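Local coordinates for protein glutamate receptor IIB,Glutamate receptor IIB (Drosophila melanogaster, PDB 4WXJ) that binds glutamate in the cleft of its ligand-binding domain and probably thereby gates a cation channel in the postsynaptic membrane of muscle, at residues Y11-R16 and F58-V63; F22-E27 and N36-G41. All coordinates share one frame; numbering follows the deposited sequence.

In the fold
Both contacts belong to the same lobe of the two-lobed, clamshell-like glutamate-binding domain, and their centres lie about 12 Å apart. Contact 2 (22-27 with 36-41) is nested in the chain between the two strands of contact 1 (11-16 with 58-63). Asn-36 bridges them: its ND2 is 2.8 Å from Phe-58 O and its OD1 2.8 Å from Phe-60 N, probable hydrogen bonds to the edge of strand 57-62. Phe-22 fills the junction, its CE2 packing 3.5 Å from Phe-60 CD1 while CE1 meets the methyl of Thr-15. Toward the cleft, the side chain of Arg-16 comes within about 7 Å of the bound glutamate, and that of Phe-22 stays about 13 Å away.

Contact 1 (Y11-R16 and F58-V63); sequences YTVATR and FNFEPV
Four backbone hydrogen bonds join the parallel strands, taking donors from each in turn before the last. Asn-59 N reaches Tyr-11 O, Val-13 N is 2.7 Å from Asn-59 O, and Glu-61 N meets Val-13 O almost in line, with an angle of 179° at the hydrogen. The fourth, from Val-63 N to Thr-15 O at 2.8 Å, lies in the carbonyl plane; Pro-62 fits beside it, its ring nitrogen on the side turned away from 11-16. CA-H groups add weaker contacts, such as Phe-58 CA to Tyr-11 O at 3.1 Å. The strands are the two ends of a beta-alpha-beta crossover through helix 42-54, part of the parallel sheet expected of the periplasmic-binding-protein fold; strand 10-15 runs in the middle, with 92-93 on its far side. Apolar packing gathers on the face holding Val-13, Phe-58 and Phe-60. With CG1 anti to the backbone N (chi1 180°), branched Val-13 straddles two aromatic neighbours: CG1 lies 3.6 Å from Phe-60 CE1, and CG2 is 3.8 Å from Phe-58 CB. Helix 42-54 packs on both phenylalanines. On the other face, the extended Glu-61 crosses Thr-12 obliquely, its OE1 3.5 Å from Thr-12 CG2, while the small Ala-14 turns its CB to Val-63 CG1. Among polar ends, Thr-15 OG1 is bonded to Ile-94 O, and Arg-16 NE to Asn-66 O, with Tyr-68 of the glutamate pocket in cation-pi contact.

Contact 2 (F22-E27 and N36-G41); sequences FSWREE and NERFEG
Strands 23-24 and 39-40 run antiparallel, with Ser-23 and Glu-40 as a hydrogen-bonded pair: Ser-23 N to Glu-40 O is 3.0 Å, and Glu-40 N to Ser-23 O 3.1 Å. Trp-24 and Phe-39 follow as a non-hydrogen-bonded pair. Beyond them Arg-25 N bonds to Arg-38 O at 2.8 Å, and a water donates to the same oxygen, so two partners grip it as the 3-10 segment gives way to strand. The motif is a short two-stranded hairpin closed by a long loop, which delivers the chain to helix 42-54 at its N-cap, Gly-41. There phi is 135°, and a beta carbon would clash with Phe-22 N. Phe-39 is the centre of an aromatic cluster. Arg-38 CB lies over one face of its ring and Phe-22 lies obliquely across the opposite face. The edge of the Phe-39 ring is turned to the face of Trp-24, planes 63° apart, with Phe-39 CE1 3.6 Å from Trp-24 CZ3. An alanine at Phe-39 would remove this ring and would probably loosen Phe-22 and Trp-24 against the hairpin. Arg-25, bent at chi3 (65°), crosses Glu-40 with aliphatic CG 3.6 Å from Glu-40 CB. Its NH1 makes a weak bond to Glu-37 O, and the Glu-37 carboxylate, 4.1 Å away at OE2, offers opposite charge only. A water accepts from Ser-23 OG and donates to Glu-40 OE2, linking the small hydroxyl to the carboxylate.

Contact 1 (Y11-R16 and F58-V63)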
loop_
_atom_site.group_PDB
_atom_site.type_symbol
_atom_site.label_atom_id
_atom_site.label_comp_id
_atom_site.label_asym_id
_atom_site.label_seq_id
_atom_site.Cartn_x
_atom_site.Cartn_y
_atom_site.Cartn_z
ATOM N N TYR A 11 -11.573 16.909 -10.098
ATOM C CA TYR A 11 -11.329 15.469 -10.130
ATOM C C TYR A 11 -11.842 14.788 -8.867
ATOM O O TYR A 11 -11.526 15.203 -7.754
ATOM C CB TYR A 11 -9.835 15.179 -10.287
ATOM C CG TYR A 11 -9.241 15.623 -11.603
ATOM C CD1 TYR A 11 -9.888 15.367 -12.803
ATOM C CD2 TYR A 11 -8.028 16.297 -11.643
ATOM C CE1 TYR A 11 -9.343 15.771 -14.008
ATOM C CE2 TYR A 11 -7.476 16.704 -12.840
ATOM C CZ TYR A 11 -8.137 16.439 -14.020
ATOM O OH TYR A 11 -7.590 16.845 -15.215
ATOM N N THR A 12 -12.636 13.739 -9.046
ATOM C CA THR A 12 -13.026 12.893 -7.928
ATOM C C THR A 12 -11.849 11.988 -7.576
ATOM O O THR A 12 -11.392 11.199 -8.404
ATOM C CB THR A 12 -14.272 12.051 -8.254
ATOM O OG1 THR A 12 -15.387 12.919 -8.490
ATOM C CG2 THR A 12 -14.608 11.108 -7.100
ATOM N N VAL A 13 -11.358 12.118 -6.346
ATOM C CA VAL A 13 -10.192 11.365 -5.894
ATOM C C VAL A 13 -10.610 10.170 -5.045
ATOM O O VAL A 13 -11.033 10.326 -3.901
ATOM C CB VAL A 13 -9.229 12.253 -5.076
ATOM C CG1 VAL A 13 -8.019 11.447 -4.606
ATOM C CG2 VAL A 13 -8.782 13.450 -5.902
ATOM N N ALA A 14 -10.480 8.976 -5.613
ATOM C CA ALA A 14 -10.779 7.751 -4.887
ATOM C C ALA A 14 -9.588 7.360 -4.019
ATOM O O ALA A 14 -8.447 7.361 -4.479
ATOM C CB ALA A 14 -11.130 6.628 -5.849
ATOM N N THR A 15 -9.857 7.031 -2.762
ATOM C CA THR A 15 -8.809 6.606 -1.846
ATOM C C THR A 15 -9.368 5.595 -0.856
ATOM O O THR A 15 -10.505 5.139 -0.997
ATOM C CB THR A 15 -8.200 7.804 -1.085
ATOM O OG1 THR A 15 -7.124 7.355 -0.251
ATOM C CG2 THR A 15 -9.250 8.501 -0.232
ATOM N N ARG A 16 -8.559 5.240 0.136
ATOM C CA ARG A 16 -8.985 4.334 1.193
ATOM C C ARG A 16 -8.430 4.820 2.521
ATOM O O ARG A 16 -7.397 5.489 2.563
ATOM C CB ARG A 16 -8.524 2.901 0.910
ATOM C CG ARG A 16 -7.013 2.709 0.958
ATOM C CD ARG A 16 -6.621 1.271 0.642
ATOM N NE ARG A 16 -7.224 0.315 1.569
ATOM C CZ ARG A 16 -6.737 0.015 2.771
ATOM N NH1 ARG A 16 -5.629 0.595 3.215
ATOM N NH2 ARG A 16 -7.363 -0.870 3.535
ATOM N N PHE A 58 -10.465 19.302 -6.669
ATOM C CA PHE A 58 -10.624 17.881 -6.397
ATOM C C PHE A 58 -11.543 17.619 -5.214
ATOM O O PHE A 58 -11.726 18.473 -4.348
ATOM C CB PHE A 58 -9.261 17.236 -6.137
ATOM C CG PHE A 58 -8.537 17.811 -4.957
ATOM C CD1 PHE A 58 -8.729 17.291 -3.688
ATOM C CD2 PHE A 58 -7.670 18.880 -5.114
ATOM C CE1 PHE A 58 -8.067 17.825 -2.598
ATOM C CE2 PHE A 58 -7.004 19.416 -4.029
ATOM C CZ PHE A 58 -7.203 18.888 -2.769
ATOM N N ASN A 59 -12.113 16.419 -5.198
ATOM C CA ASN A 59 -12.963 15.970 -4.110
ATOM C C ASN A 59 -12.580 14.557 -3.687
ATOM O O ASN A 59 -12.615 13.630 -4.496
ATOM C CB ASN A 59 -14.432 16.020 -4.531
ATOM C CG ASN A 59 -15.367 15.532 -3.444
ATOM O OD1 ASN A 59 -15.116 15.734 -2.255
ATOM N ND2 ASN A 59 -16.452 14.881 -3.847
ATOM N N PHE A 60 -12.201 14.397 -2.423
ATOM C CA PHE A 60 -11.862 13.084 -1.895
ATOM C C PHE A 60 -13.114 12.249 -1.662
ATOM O O PHE A 60 -14.047 12.685 -0.986
ATOM C CB PHE A 60 -11.077 13.207 -0.587
ATOM C CG PHE A 60 -9.628 13.541 -0.780
ATOM C CD1 PHE A 60 -8.734 12.578 -1.218
ATOM C CD2 PHE A 60 -9.155 14.813 -0.510
ATOM C CE1 PHE A 60 -7.397 12.882 -1.393
ATOM C CE2 PHE A 60 -7.819 15.120 -0.682
ATOM C CZ PHE A 60 -6.940 14.153 -1.124
ATOM N N GLU A 61 -13.124 11.047 -2.234
ATOM C CA GLU A 61 -14.193 10.081 -2.002
ATOM C C GLU A 61 -13.601 8.726 -1.626
ATOM O O GLU A 61 -13.313 7.912 -2.503
ATOM C CB GLU A 61 -15.082 9.942 -3.238
ATOM C CG GLU A 61 -15.877 11.195 -3.571
ATOM C CD GLU A 61 -16.993 10.935 -4.566
ATOM O OE1 GLU A 61 -17.088 9.799 -5.076
ATOM O OE2 GLU A 61 -17.778 11.869 -4.834
ATOM N N PRO A 62 -13.400 8.482 -0.322
ATOM C CA PRO A 62 -12.901 7.164 0.087
ATOM C C PRO A 62 -13.855 6.045 -0.322
ATOM O O PRO A 62 -15.056 6.138 -0.068
ATOM C CB PRO A 62 -12.793 7.282 1.614
ATOM C CG PRO A 62 -13.626 8.457 1.984
ATOM C CD PRO A 62 -13.553 9.390 0.826
ATOM N N VAL A 63 -13.320 5.004 -0.954
ATOM C CA VAL A 63 -14.143 3.927 -1.498
ATOM C C VAL A 63 -14.902 3.179 -0.405
ATOM O O VAL A 63 -14.412 3.024 0.715
ATOM C CB VAL A 63 -13.289 2.921 -2.304
ATOM C CG1 VAL A 63 -12.626 3.619 -3.476
ATOM C CG2 VAL A 63 -12.246 2.252 -1.416
#

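Contact 2 (F22-E27 and N36-G41)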
loop_
_atom_site.group_PDB
_atom_site.type_symbol
_atom_site.label_atom_id
_atom_site.label_comp_id
_atom_site.label_asym_id
_atom_site.label_seq_id
_atom_site.Cartn_x
_atom_site.Cartn_y
_atom_site.Cartn_z
ATOM N N PHE A 22 -4.014 8.426 4.375
ATOM C CA PHE A 22 -5.341 9.027 4.346
ATOM C C PHE A 22 -6.161 8.552 5.537
ATOM O O PHE A 22 -6.336 7.351 5.737
ATOM C CB PHE A 22 -6.046 8.676 3.034
ATOM C CG PHE A 22 -7.345 9.395 2.827
ATOM C CD1 PHE A 22 -8.539 8.838 3.254
ATOM C CD2 PHE A 22 -7.375 10.623 2.191
ATOM C CE1 PHE A 22 -9.735 9.497 3.058
ATOM C CE2 PHE A 22 -8.568 11.287 1.991
ATOM C CZ PHE A 22 -9.750 10.722 2.423
ATOM N N SER A 23 -6.654 9.496 6.331
ATOM C CA SER A 23 -7.456 9.155 7.499
ATOM C C SER A 23 -8.338 10.320 7.933
ATOM O O SER A 23 -8.145 11.459 7.505
ATOM C CB SER A 23 -6.558 8.727 8.660
ATOM O OG SER A 23 -5.689 9.776 9.044
ATOM N N TRP A 24 -9.303 10.019 8.792
ATOM C CA TRP A 24 -10.231 11.024 9.286
ATOM C C TRP A 24 -9.575 11.885 10.355
ATOM O O TRP A 24 -9.055 11.372 11.346
ATOM C CB TRP A 24 -11.489 10.358 9.844
ATOM C CG TRP A 24 -12.295 9.654 8.801
ATOM C CD1 TRP A 24 -12.129 8.373 8.362
ATOM C CD2 TRP A 24 -13.396 10.193 8.062
ATOM N NE1 TRP A 24 -13.060 8.080 7.395
ATOM C CE2 TRP A 24 -13.849 9.181 7.192
ATOM C CE3 TRP A 24 -14.043 11.432 8.050
ATOM C CZ2 TRP A 24 -14.919 9.371 6.320
ATOM C CZ3 TRP A 24 -15.105 11.619 7.184
ATOM C CH2 TRP A 24 -15.533 10.593 6.332
ATOM N N ARG A 25 -9.594 13.196 10.144
ATOM C CA ARG A 25 -9.057 14.125 11.126
ATOM C C ARG A 25 -9.874 14.089 12.409
ATOM O O ARG A 25 -11.102 13.996 12.375
ATOM C CB ARG A 25 -9.036 15.550 10.573
ATOM C CG ARG A 25 -7.904 15.824 9.604
ATOM C CD ARG A 25 -7.967 17.249 9.088
ATOM N NE ARG A 25 -7.759 18.233 10.148
ATOM C CZ ARG A 25 -7.974 19.539 10.014
ATOM N NH1 ARG A 25 -8.411 20.034 8.862
ATOM N NH2 ARG A 25 -7.754 20.353 11.036
ATOM N N GLU A 26 -9.176 14.147 13.537
ATOM C CA GLU A 26 -9.818 14.316 14.830
ATOM C C GLU A 26 -10.501 15.681 14.876
ATOM O O GLU A 26 -9.873 16.703 14.595
ATOM C CB GLU A 26 -8.784 14.173 15.951
ATOM C CG GLU A 26 -9.171 14.771 17.303
ATOM C CD GLU A 26 -7.966 14.964 18.210
ATOM O OE1 GLU A 26 -7.814 16.067 18.785
ATOM O OE2 GLU A 26 -7.166 14.011 18.344
ATOM N N GLU A 27 -11.785 15.690 15.226
ATOM C CA GLU A 27 -12.545 16.933 15.324
ATOM C C GLU A 27 -12.842 17.256 16.791
ATOM O O GLU A 27 -13.286 16.381 17.536
ATOM C CB GLU A 27 -13.844 16.838 14.519
ATOM C CG GLU A 27 -14.668 15.586 14.772
ATOM C CD GLU A 27 -15.891 15.506 13.875
ATOM O OE1 GLU A 27 -16.161 16.487 13.148
ATOM O OE2 GLU A 27 -16.577 14.463 13.892
ATOM N N ASN A 36 -12.992 18.124 1.764
ATOM C CA ASN A 36 -11.624 17.625 1.824
ATOM C C ASN A 36 -10.956 17.922 3.162
ATOM O O ASN A 36 -9.962 17.291 3.520
ATOM C CB ASN A 36 -10.796 18.228 0.690
ATOM C CG ASN A 36 -11.289 17.803 -0.680
ATOM O OD1 ASN A 36 -11.847 16.719 -0.841
ATOM N ND2 ASN A 36 -11.080 18.656 -1.675
ATOM N N GLU A 37 -11.508 18.880 3.898
ATOM C CA GLU A 37 -10.944 19.290 5.177
ATOM C C GLU A 37 -11.166 18.228 6.262
ATOM O O GLU A 37 -10.592 18.313 7.345
ATOM C CB GLU A 37 -11.545 20.636 5.607
ATOM C CG GLU A 37 -10.977 21.201 6.907
ATOM C CD GLU A 37 -11.350 22.656 7.142
ATOM O OE1 GLU A 37 -12.006 23.262 6.267
ATOM O OE2 GLU A 37 -10.986 23.196 8.209
ATOM N N ARG A 38 -11.988 17.223 5.967
ATOM C CA ARG A 38 -12.228 16.128 6.908
ATOM C C ARG A 38 -11.025 15.199 7.062
ATOM O O ARG A 38 -10.944 14.429 8.024
ATOM C CB ARG A 38 -13.432 15.296 6.464
ATOM C CG ARG A 38 -14.770 15.989 6.608
ATOM C CD ARG A 38 -15.859 15.189 5.915
ATOM N NE ARG A 38 -15.666 15.154 4.468
ATOM C CZ ARG A 38 -16.364 14.390 3.633
ATOM N NH1 ARG A 38 -17.308 13.581 4.095
ATOM N NH2 ARG A 38 -16.113 14.432 2.332
ATOM N N PHE A 39 -10.097 15.272 6.112
ATOM C CA PHE A 39 -9.056 14.257 5.978
ATOM C C PHE A 39 -7.641 14.807 6.106
ATOM O O PHE A 39 -7.406 16.005 5.948
ATOM C CB PHE A 39 -9.198 13.557 4.629
ATOM C CG PHE A 39 -10.603 13.136 4.314
ATOM C CD1 PHE A 39 -11.217 12.133 5.043
ATOM C CD2 PHE A 39 -11.303 13.733 3.278
ATOM C CE1 PHE A 39 -12.507 11.737 4.752
ATOM C CE2 PHE A 39 -12.593 13.341 2.980
ATOM C CZ PHE A 39 -13.196 12.341 3.718
ATOM N N GLU A 40 -6.704 13.905 6.386
ATOM C CA GLU A 40 -5.291 14.247 6.489
ATOM C C GLU A 40 -4.436 13.042 6.118
ATOM O O GLU A 40 -4.927 11.914 6.067
ATOM C CB GLU A 40 -4.950 14.720 7.902
ATOM C CG GLU A 40 -5.087 13.642 8.969
ATOM C CD GLU A 40 -4.782 14.160 10.361
ATOM O OE1 GLU A 40 -4.402 15.344 10.488
ATOM O OE2 GLU A 40 -4.920 13.384 11.329
ATOM N N GLY A 41 -3.155 13.289 5.862
ATOM C CA GLY A 41 -2.218 12.227 5.546
ATOM C C GLY A 41 -1.329 12.561 4.367
ATOM O O GLY A 41 -1.511 13.583 3.703
HETATM O O HOH W 1 -3.337 9.692 7.812
HETATM O O HOH W 2 -6.425 11.087 11.151
HETATM O O HOH W 3 -12.653 14.461 10.191
HETATM O O HOH W 4 -6.247 17.415 12.318
#